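Local coordinates for subtilisin-like protein (Prochloron didemni, PDB 3ZXY), which probably acts as a subtilisin-like serine endopeptidase of the S8 family, this chain being the protease domain of the longer PatA protein, at residues L267-S270 with G271-L275; K239-Q242 with L243-S247. The protein carries 1 engineered substitution. All coordinates share one frame; numbering follows the deposited sequence. Where two conformers were deposited one is given.

Contact 1. Residues L267-S270 with G271-L275; sequences LNVS and GAFTL
An asparagine N-cap starts the last helix of this subtilisin-like domain, helix 269-278, with N268 gripping the first turn at G271. Its OD1 accepts from G271 N at 3.1 Å with an N-H...O angle of 154°. The amide hydrogen does not arrive in the plane of the side-chain carbonyl; the donor stands well above it, 63° out. With CG anti to the backbone N (chi1 177°), the amide swings forward over the start of the turn, and its ND2 lies 3.5 Å from G271 CA, where a glycine leaves room for it. The same ND2 donates to S247 O, so both ends of one amide are engaged. Were this asparagine an alanine, G271 N would probably lose its capping acceptor and S247 O its amide donor. Regular i to i+4 bonds follow, A272 N to N268 O (2.9 Å) and F273 N to V269 O (3.0 Å). V269 and F273 stand side by side on the flank of the helix that faces helix 210-230, where V220 and L224 meet them. The CG1 branch of V269 lies 3.8 Å from F273 CD1, while V269 O sits at the edge of the ring, in its plane, 3.3 Å from that same CD1.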
loop_
_atom_site.group_PDB
_atom_site.type_symbol
_atom_site.label_atom_id
_atom_site.label_comp_id
_atom_site.label_asym_id
_atom_site.label_seq_id
_atom_site.Cartn_x
_atom_site.Cartn_y
_atom_site.Cartn_z
ATOM N N LEU A 267 0.738 -10.678 8.542
ATOM C CA LEU A 267 0.054 -9.522 9.098
ATOM C C LEU A 267 -0.817 -9.938 10.275
ATOM O O LEU A 267 -1.615 -10.866 10.184
ATOM C CB LEU A 267 -0.822 -8.873 8.036
ATOM C CG LEU A 267 -1.688 -7.694 8.449
ATOM C CD1 LEU A 267 -0.842 -6.511 8.880
ATOM C CD2 LEU A 267 -2.603 -7.361 7.255
ATOM N N ASN A 268 -0.645 -9.218 11.390
ATOM C CA ASN A 268 -1.326 -9.535 12.637
ATOM C C ASN A 268 -1.898 -8.236 13.198
ATOM O O ASN A 268 -1.249 -7.563 14.003
ATOM C CB ASN A 268 -0.321 -10.167 13.604
ATOM C CG ASN A 268 -0.916 -10.470 14.962
ATOM O OD1 ASN A 268 -2.148 -10.447 15.129
ATOM N ND2 ASN A 268 -0.058 -10.763 15.939
ATOM N N VAL A 269 -3.112 -7.900 12.784
ATOM C CA VAL A 269 -3.687 -6.598 13.079
ATOM C C VAL A 269 -3.968 -6.468 14.574
ATOM O O VAL A 269 -3.608 -5.459 15.178
ATOM C CB VAL A 269 -4.951 -6.310 12.259
ATOM C CG1 VAL A 269 -5.443 -4.895 12.558
ATOM C CG2 VAL A 269 -4.643 -6.416 10.769
ATOM N N SER A 270 -4.557 -7.499 15.165
ATOM C CA SER A 270 -4.832 -7.453 16.622
ATOM C C SER A 270 -3.545 -7.327 17.420
ATOM O O SER A 270 -3.460 -6.523 18.349
ATOM C CB SER A 270 -5.664 -8.656 17.076
ATOM O OG SER A 270 -5.033 -9.865 16.777
ATOM N N GLY A 271 -2.512 -8.062 17.038
ATOM C CA GLY A 271 -1.228 -7.969 17.705
ATOM C C GLY A 271 -0.587 -6.596 17.605
ATOM O O GLY A 271 0.012 -6.096 18.572
ATOM N N ALA A 272 -0.666 -5.999 16.425
ATOM C CA ALA A 272 -0.106 -4.678 16.203
ATOM C C ALA A 272 -0.802 -3.655 17.100
ATOM O O ALA A 272 -0.149 -2.824 17.714
ATOM C CB ALA A 272 -0.231 -4.283 14.730
ATOM N N PHE A 273 -2.126 -3.740 17.184
ATOM C CA PHE A 273 -2.866 -2.815 18.032
ATOM C C PHE A 273 -2.521 -3.047 19.496
ATOM O O PHE A 273 -2.351 -2.092 20.244
ATOM C CB PHE A 273 -4.365 -2.924 17.792
ATOM C CG PHE A 273 -4.853 -2.000 16.712
ATOM C CD1 PHE A 273 -4.838 -2.383 15.385
ATOM C CD2 PHE A 273 -5.347 -0.737 17.039
ATOM C CE1 PHE A 273 -5.291 -1.518 14.394
ATOM C CE2 PHE A 273 -5.806 0.116 16.057
ATOM C CZ PHE A 273 -5.770 -0.275 14.741
ATOM N N THR A 274 -2.437 -4.303 19.916
ATOM C CA THR A 274 -2.107 -4.594 21.329
ATOM C C THR A 274 -0.747 -4.004 21.710
ATOM O O THR A 274 -0.576 -3.461 22.801
ATOM C CB THR A 274 -2.146 -6.106 21.580
ATOM O OG1 THR A 274 -3.505 -6.539 21.409
ATOM C CG2 THR A 274 -1.681 -6.465 23.019
ATOM N N LEU A 275 0.222 -4.118 20.814
ATOM C CA LEU A 275 1.564 -3.574 21.067
ATOM C C LEU A 275 1.533 -2.060 21.127
ATOM O O LEU A 275 2.142 -1.470 21.998
ATOM C CB LEU A 275 2.599 -3.994 20.019
ATOM C CG LEU A 275 3.312 -5.318 20.219
ATOM C CD1 LEU A 275 4.349 -5.469 19.115
ATOM C CD2 LEU A 275 3.941 -5.414 21.605
#

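Contact 2. Residues K239-Q242 with L243-S247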
loop_
_atom_site.group_PDB
_atom_site.type_symbol
_atom_site.label_atom_id
_atom_site.label_comp_id
_atom_site.label_asym_id
_atom_site.label_seq_id
_atom_site.Cartn_x
_atom_site.Cartn_y
_atom_site.Cartn_z
ATOM N N LYS A 239 7.315 4.158 13.142
ATOM C CA LYS A 239 6.964 3.347 14.307
ATOM C C LYS A 239 5.880 2.340 13.950
ATOM O O LYS A 239 5.904 1.187 14.417
ATOM C CB LYS A 239 6.484 4.227 15.474
ATOM C CG LYS A 239 6.172 3.435 16.739
ATOM C CD LYS A 239 5.839 4.365 17.891
ATOM C CE LYS A 239 5.710 3.617 19.220
ATOM N NZ LYS A 239 5.109 4.499 20.262
ATOM N N VAL A 240 4.908 2.762 13.142
ATOM C CA VAL A 240 3.858 1.851 12.718
ATOM C C VAL A 240 4.439 0.692 11.903
ATOM O O VAL A 240 4.050 -0.472 12.085
ATOM C CB VAL A 240 2.746 2.608 11.971
ATOM C CG1 VAL A 240 1.871 1.638 11.180
ATOM C CG2 VAL A 240 1.940 3.472 12.955
ATOM N N ARG A 241 5.390 0.982 11.023
ATOM C CA ARG A 241 6.112 -0.091 10.345
ATOM C C ARG A 241 6.740 -1.080 11.329
ATOM O O ARG A 241 6.642 -2.294 11.170
ATOM C CB ARG A 241 7.197 0.493 9.447
ATOM C CG ARG A 241 8.043 -0.534 8.714
ATOM C CD ARG A 241 9.061 0.212 7.883
ATOM N NE ARG A 241 10.053 -0.575 7.219
ATOM C CZ ARG A 241 11.271 -0.850 7.665
ATOM N NH1 ARG A 241 11.694 -0.500 8.886
ATOM N NH2 ARG A 241 12.088 -1.516 6.864
ATOM N N GLN A 242 7.389 -0.544 12.362
ATOM C CA GLN A 242 8.073 -1.388 13.349
ATOM C C GLN A 242 7.052 -2.266 14.090
ATOM O O GLN A 242 7.298 -3.457 14.355
ATOM C CB GLN A 242 8.871 -0.505 14.313
ATOM C CG GLN A 242 9.913 -1.263 15.109
ATOM C CD GLN A 242 11.176 -1.603 14.324
ATOM O OE1 GLN A 242 11.256 -1.401 13.107
ATOM N NE2 GLN A 242 12.164 -2.126 15.017
ATOM N N LEU A 243 5.908 -1.675 14.428
ATOM C CA LEU A 243 4.844 -2.426 15.101
ATOM C C LEU A 243 4.302 -3.562 14.239
ATOM O O LEU A 243 4.062 -4.664 14.725
ATOM C CB LEU A 243 3.687 -1.505 15.509
ATOM C CG LEU A 243 3.987 -0.500 16.617
ATOM C CD1 LEU A 243 2.931 0.602 16.592
ATOM C CD2 LEU A 243 4.018 -1.185 17.970
ATOM N N LEU A 244 4.108 -3.287 12.954
ATOM C CA LEU A 244 3.611 -4.296 12.033
ATOM C C LEU A 244 4.615 -5.423 11.868
ATOM O O LEU A 244 4.242 -6.610 11.823
ATOM C CB LEU A 244 3.265 -3.650 10.682
ATOM C CG LEU A 244 1.979 -2.822 10.692
ATOM C CD1 LEU A 244 1.864 -1.925 9.454
ATOM C CD2 LEU A 244 0.767 -3.746 10.824
ATOM N N LEU A 245 5.892 -5.083 11.739
ATOM C CA LEU A 245 6.929 -6.090 11.619
ATOM C C LEU A 245 7.103 -6.899 12.901
ATOM O O LEU A 245 7.262 -8.117 12.853
ATOM C CB LEU A 245 8.262 -5.453 11.189
ATOM C CG LEU A 245 8.302 -4.897 9.773
ATOM C CD1 LEU A 245 9.579 -4.084 9.606
ATOM C CD2 LEU A 245 8.231 -6.010 8.738
ATOM N N GLN A 246 7.054 -6.242 14.059
ATOM C CA GLN A 246 7.270 -6.944 15.321
ATOM C C GLN A 246 6.152 -7.909 15.676
ATOM O O GLN A 246 6.403 -8.988 16.224
ATOM C CB GLN A 246 7.440 -5.948 16.463
ATOM C CG GLN A 246 7.731 -6.650 17.770
ATOM C CD GLN A 246 8.469 -5.790 18.759
ATOM O OE1 GLN A 246 8.021 -5.619 19.894
ATOM N NE2 GLN A 246 9.643 -5.299 18.362
ATOM N N SER A 247 4.926 -7.516 15.354
ATOM C CA SER A 247 3.751 -8.309 15.671
ATOM C C SER A 247 3.444 -9.379 14.620
ATOM O O SER A 247 2.614 -10.249 14.859
ATOM C CB SER A 247 2.530 -7.414 15.883
ATOM O OG SER A 247 2.216 -6.668 14.720
#
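R241 and L245, one turn apart, cross obliquely, and the methyl CD1 of L245 sits over the centre of one face of the guanidinium, 4.1 Å above its plane. The same methyl is 4.0 Å from R241 CG, so it touches the arginine both at the root of its chain and at its head. CG anti to the backbone N (chi1 178°) and an extended run to NE carry the chain out past the methyl, and chi4 (-95°) turns the guanidinium so that one face lies toward it. V240 and L244 instead run side by side in the same direction, CG1 to CD1 4.0 Å. Both pairs are i to i+4 neighbours on the amphipathic helix 237-247, whose backbone bonds are regular, as in L245 N to R241 O (2.9 Å). L243 O takes two hydrogens from S247, one turn on, from opposite faces of the carbonyl plane: N at 3.0 Å and OG at 2.7 Å. Further out, V161 O accepts from R241 NE and helps fix the plane against which L245 lies. L162 of strand 162-167 touches L244 and L245, while A221 and L225 of helix 210-230 pack on V240.

Overall arrangement
Contacts 1 and 2 show how two helices that follow each other in the chain can be joined side to side. Their centres are 9 Å apart, and the residues of contact 2 come first along the chain. The hydrogen bond from N268 ND2 to S247 O, 2.9 Å long, ties the cap of helix 269-278 to contact 2. Packing surrounds it: S247 OG lies 3.4 Å from A272 CA, and L267 CD1 meets L244 CD2 at 3.7 Å. Both helices also lean on helix 210-230, where L224 touches L244, A272 and F273. Neither contact lies at the predicted charge-relay positions, D16, H51 and the serine position now occupied by the engineered A211.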